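Local coordinates for hypothetical protein PH1109 (Pyrococcus horikoshii, PDB 2D5A) that is of unknown function but belongs to the CoA-binding domain family with a Rossmann-like fold and carries a bound coenzyme A, at residues L19-K24 / K77-D82. Numbering follows the deposited sequence.
Sequences LTRYKK and KIEVVD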
ATOM      1  N   LEU A  19      -8.913  -3.642  -5.698  1.00 19.91           N
ATOM      2  CA  LEU A  19      -7.854  -3.737  -6.750  1.00 21.40           C
ATOM      3  C   LEU A  19      -8.326  -3.212  -8.106  1.00 21.71           C
ATOM      4  O   LEU A  19      -7.522  -2.928  -8.989  1.00 20.77           O
ATOM      5  CB  LEU A  19      -7.347  -5.130  -6.945  1.00 24.40           C
ATOM      6  CG  LEU A  19      -6.594  -5.682  -5.675  1.00 20.21           C
ATOM      7  CD1 LEU A  19      -6.038  -7.169  -6.002  1.00 22.48           C
ATOM      8  CD2 LEU A  19      -5.317  -4.801  -5.480  1.00 18.21           C
ATOM      9  N   THR A  20      -9.658  -3.227  -8.253  1.00 21.65           N
ATOM     10  CA  THR A  20     -10.241  -2.718  -9.545  1.00 22.43           C
ATOM     11  C   THR A  20     -10.486  -1.203  -9.553  1.00 19.82           C
ATOM     12  O   THR A  20     -10.281  -0.515 -10.624  1.00 22.52           O
ATOM     13  CB  THR A  20     -11.606  -3.415  -9.742  1.00 26.72           C
ATOM     14  OG1 THR A  20     -11.362  -4.805  -9.840  1.00 26.15           O
ATOM     15  CG2 THR A  20     -12.225  -2.939 -11.108  1.00 30.14           C
ATOM     16  N   ARG A  21     -10.931  -0.704  -8.402  1.00 21.85           N
ATOM     17  CA  ARG A  21     -11.324   0.694  -8.195  1.00 19.89           C
ATOM     18  C   ARG A  21     -10.264   1.650  -7.716  1.00 23.20           C
ATOM     19  O   ARG A  21     -10.198   2.813  -8.142  1.00 24.71           O
ATOM     20  CB  ARG A  21     -12.525   0.786  -7.179  1.00 20.26           C
ATOM     21  CG  ARG A  21     -12.817   2.192  -6.621  1.00 22.33           C
ATOM     22  CD  ARG A  21     -13.513   3.093  -7.728  1.00 25.35           C
ATOM     23  NE  ARG A  21     -13.740   4.439  -7.196  1.00 22.66           N
ATOM     24  CZ  ARG A  21     -12.812   5.377  -6.932  1.00 23.16           C
ATOM     25  NH1 ARG A  21     -11.531   5.130  -7.176  1.00 25.03           N
ATOM     26  NH2 ARG A  21     -13.166   6.526  -6.315  1.00 27.87           N
ATOM     27  N   TYR A  22      -9.421   1.216  -6.736  1.00 21.35           N
ATOM     28  CA  TYR A  22      -8.521   2.233  -6.129  1.00 26.24           C
ATOM     29  C   TYR A  22      -7.139   2.102  -6.762  1.00 30.35           C
ATOM     30  O   TYR A  22      -6.316   1.275  -6.320  1.00 34.12           O
ATOM     31  CB  TYR A  22      -8.485   1.996  -4.607  1.00 24.29           C
ATOM     32  CG  TYR A  22      -9.785   2.339  -3.893  1.00 28.59           C
ATOM     33  CD1 TYR A  22     -10.477   3.554  -4.169  1.00 18.29           C
ATOM     34  CD2 TYR A  22     -10.291   1.514  -2.837  1.00 28.27           C
ATOM     35  CE1 TYR A  22     -11.599   3.957  -3.449  1.00 27.75           C
ATOM     36  CE2 TYR A  22     -11.403   1.938  -2.115  1.00 29.61           C
ATOM     37  CZ  TYR A  22     -12.073   3.136  -2.413  1.00 30.08           C
ATOM     38  OH  TYR A  22     -13.237   3.521  -1.793  1.00 34.86           O
ATOM     39  N   LYS A  23      -6.856   2.882  -7.793  1.00 20.54           N
ATOM     40  CA  LYS A  23      -5.608   2.663  -8.502  1.00 16.95           C
ATOM     41  C   LYS A  23      -4.562   3.773  -8.330  1.00 15.80           C
ATOM     42  O   LYS A  23      -3.513   3.671  -8.950  1.00 17.62           O
ATOM     43  CB  LYS A  23      -5.879   2.469  -9.974  1.00 19.47           C
ATOM     44  CG  LYS A  23      -6.813   1.144  -9.937  1.00 24.97           C
ATOM     45  CD  LYS A  23      -6.768   0.333 -11.149  1.00 19.61           C
ATOM     46  CE  LYS A  23      -5.411  -0.185 -11.487  1.00 18.46           C
ATOM     47  NZ  LYS A  23      -5.557  -0.820 -12.846  1.00 18.05           N
ATOM     48  N   LYS A  24      -4.900   4.734  -7.479  1.00 14.90           N
ATOM     49  CA  LYS A  24      -3.880   5.855  -7.141  1.00 14.13           C
ATOM     50  C   LYS A  24      -3.171   5.319  -5.897  1.00 16.33           C
ATOM     51  O   LYS A  24      -3.792   5.336  -4.764  1.00 18.02           O
ATOM     52  CB  LYS A  24      -4.640   7.150  -6.769  1.00 16.50           C
ATOM     53  CG  LYS A  24      -5.440   7.705  -8.018  1.00 19.67           C
ATOM     54  CD  LYS A  24      -4.486   8.282  -9.035  1.00 18.95           C
ATOM     55  CE  LYS A  24      -5.216   9.179 -10.123  1.00 18.20           C
ATOM     56  NZ  LYS A  24      -4.170   9.786 -11.053  1.00 17.21           N
ATOM     57  N   LYS A  77      -4.628  12.913  -5.866  1.00 16.37           N
ATOM     58  CA  LYS A  77      -5.318  12.185  -4.798  1.00 18.17           C
ATOM     59  C   LYS A  77      -4.609  10.853  -4.663  1.00 19.71           C
ATOM     60  O   LYS A  77      -4.010  10.319  -5.592  1.00 19.23           O
ATOM     61  CB  LYS A  77      -6.801  11.964  -5.135  1.00 24.42           C
ATOM     62  CG  LYS A  77      -6.933  11.256  -6.392  1.00 26.37           C
ATOM     63  CD  LYS A  77      -8.421  11.084  -6.652  1.00 41.52           C
ATOM     64  CE  LYS A  77      -8.622  10.595  -8.053  1.00 41.77           C
ATOM     65  NZ  LYS A  77     -10.054  10.101  -8.148  1.00 50.40           N
ATOM     66  N   ILE A  78      -4.679  10.277  -3.447  1.00 16.59           N
ATOM     67  CA  ILE A  78      -4.095   8.971  -3.241  1.00 17.08           C
ATOM     68  C   ILE A  78      -5.261   8.189  -2.596  1.00 18.52           C
ATOM     69  O   ILE A  78      -5.924   8.709  -1.729  1.00 20.41           O
ATOM     70  CB  ILE A  78      -2.861   9.077  -2.245  1.00 18.27           C
ATOM     71  CG1 ILE A  78      -1.650   9.611  -3.041  1.00 18.28           C
ATOM     72  CG2 ILE A  78      -2.548   7.724  -1.609  1.00 18.11           C
ATOM     73  CD1 ILE A  78      -1.236   8.695  -4.277  1.00 19.72           C
ATOM     74  N   GLU A  79      -5.413   6.966  -3.059  1.00 18.35           N
ATOM     75  CA  GLU A  79      -6.499   6.068  -2.583  1.00 18.31           C
ATOM     76  C   GLU A  79      -5.915   4.955  -1.652  1.00 20.04           C
ATOM     77  O   GLU A  79      -6.566   4.585  -0.698  1.00 19.53           O
ATOM     78  CB  GLU A  79      -7.152   5.381  -3.809  1.00 18.75           C
ATOM     79  CG  GLU A  79      -8.009   6.405  -4.507  1.00 20.09           C
ATOM     80  CD  GLU A  79      -8.262   6.120  -6.003  1.00 20.23           C
ATOM     81  OE1 GLU A  79      -7.595   5.283  -6.658  1.00 23.88           O
ATOM     82  OE2 GLU A  79      -9.246   6.745  -6.528  1.00 28.92           O
ATOM     83  N   VAL A  80      -4.769   4.405  -2.016  1.00 18.44           N
ATOM     84  CA  VAL A  80      -4.186   3.332  -1.230  1.00 17.16           C
ATOM     85  C   VAL A  80      -2.770   3.668  -0.814  1.00 17.49           C
ATOM     86  O   VAL A  80      -2.021   4.103  -1.669  1.00 17.26           O
ATOM     87  CB  VAL A  80      -4.078   2.059  -2.045  1.00 17.55           C
ATOM     88  CG1 VAL A  80      -3.478   0.898  -1.186  1.00 17.52           C
ATOM     89  CG2 VAL A  80      -5.490   1.595  -2.579  1.00 17.69           C
ATOM     90  N   VAL A  81      -2.440   3.546   0.485  1.00 15.63           N
ATOM     91  CA  VAL A  81      -1.019   3.654   0.884  1.00 16.32           C
ATOM     92  C   VAL A  81      -0.538   2.261   1.047  1.00 17.76           C
ATOM     93  O   VAL A  81      -1.046   1.581   1.987  1.00 19.44           O
ATOM     94  CB  VAL A  81      -0.934   4.516   2.144  1.00 14.95           C
ATOM     95  CG1 VAL A  81       0.539   4.561   2.583  1.00 16.31           C
ATOM     96  CG2 VAL A  81      -1.430   6.027   1.806  1.00 18.91           C
ATOM     97  N   ASP A  82       0.419   1.806   0.222  1.00 17.02           N
ATOM     98  CA  ASP A  82       0.872   0.369   0.154  1.00 17.25           C
ATOM     99  C   ASP A  82       2.235   0.435   0.859  1.00 20.10           C
ATOM    100  O   ASP A  82       3.143   1.082   0.372  1.00 16.85           O
ATOM    101  CB  ASP A  82       0.951   0.008  -1.323  1.00 16.30           C
ATOM    102  CG  ASP A  82       1.383  -1.353  -1.580  1.00 16.08           C
ATOM    103  OD1 ASP A  82       1.113  -2.221  -0.622  1.00 18.84           O
ATOM    104  OD2 ASP A  82       1.915  -1.716  -2.628  1.00 19.39           O
TER
HETATM  105  O   HOH W   1     -11.201   8.237  -5.403  1.00 37.34           O
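A buried glutamate, E79, ties the end of helix 12-21 and the start of strand 24-28 to the start of strand 80-83 through a salt bridge and backbone hydrogen bonds. The contact lies where strands 24-28 and 80-83 begin side by side in the parallel sheet of this Rossmann-like fold.

The main chains join at K24 O, which accepts two N-H groups. V80 N lies in the carbonyl plane at 3.1 Å from K24 O. E79 N is 2.9 Å from the same oxygen, but tilted 25° from that plane.

The E79 side chain reaches toward segment 19-24, with CG anti to its carbonyl carbon (chi1 -74°) and an extended chain beyond. E79 OE1 accepts from K24 N at 2.9 Å, on the anti side but tilted out of the carboxylate plane. The other oxygen, OE2, receives R21 NH1 at 2.9 Å in a nearly straight bond (165°). OE2 lies in the guanidinium plane of R21, yet NH1 meets it from above the carboxylate plane. A water links R21 NH2 to OE2, and K77 NZ adds a long salt bridge.

The Y22 ring places CE1 over the centre of the R21 guanidinium, 3.8 Å above its plane. Y22 CB packs on V80 CG2 at 3.6 Å. K24 CB and CG pass obliquely over the end of E79, each 3.5 Å from E79 OE1, while K24 NZ turns away to D51 and D76.

Both carboxylate oxygens thus have partners, which should restrict rotation of the carboxylate. The nearby positive charges of R21 and K77 would probably keep E79 ionised.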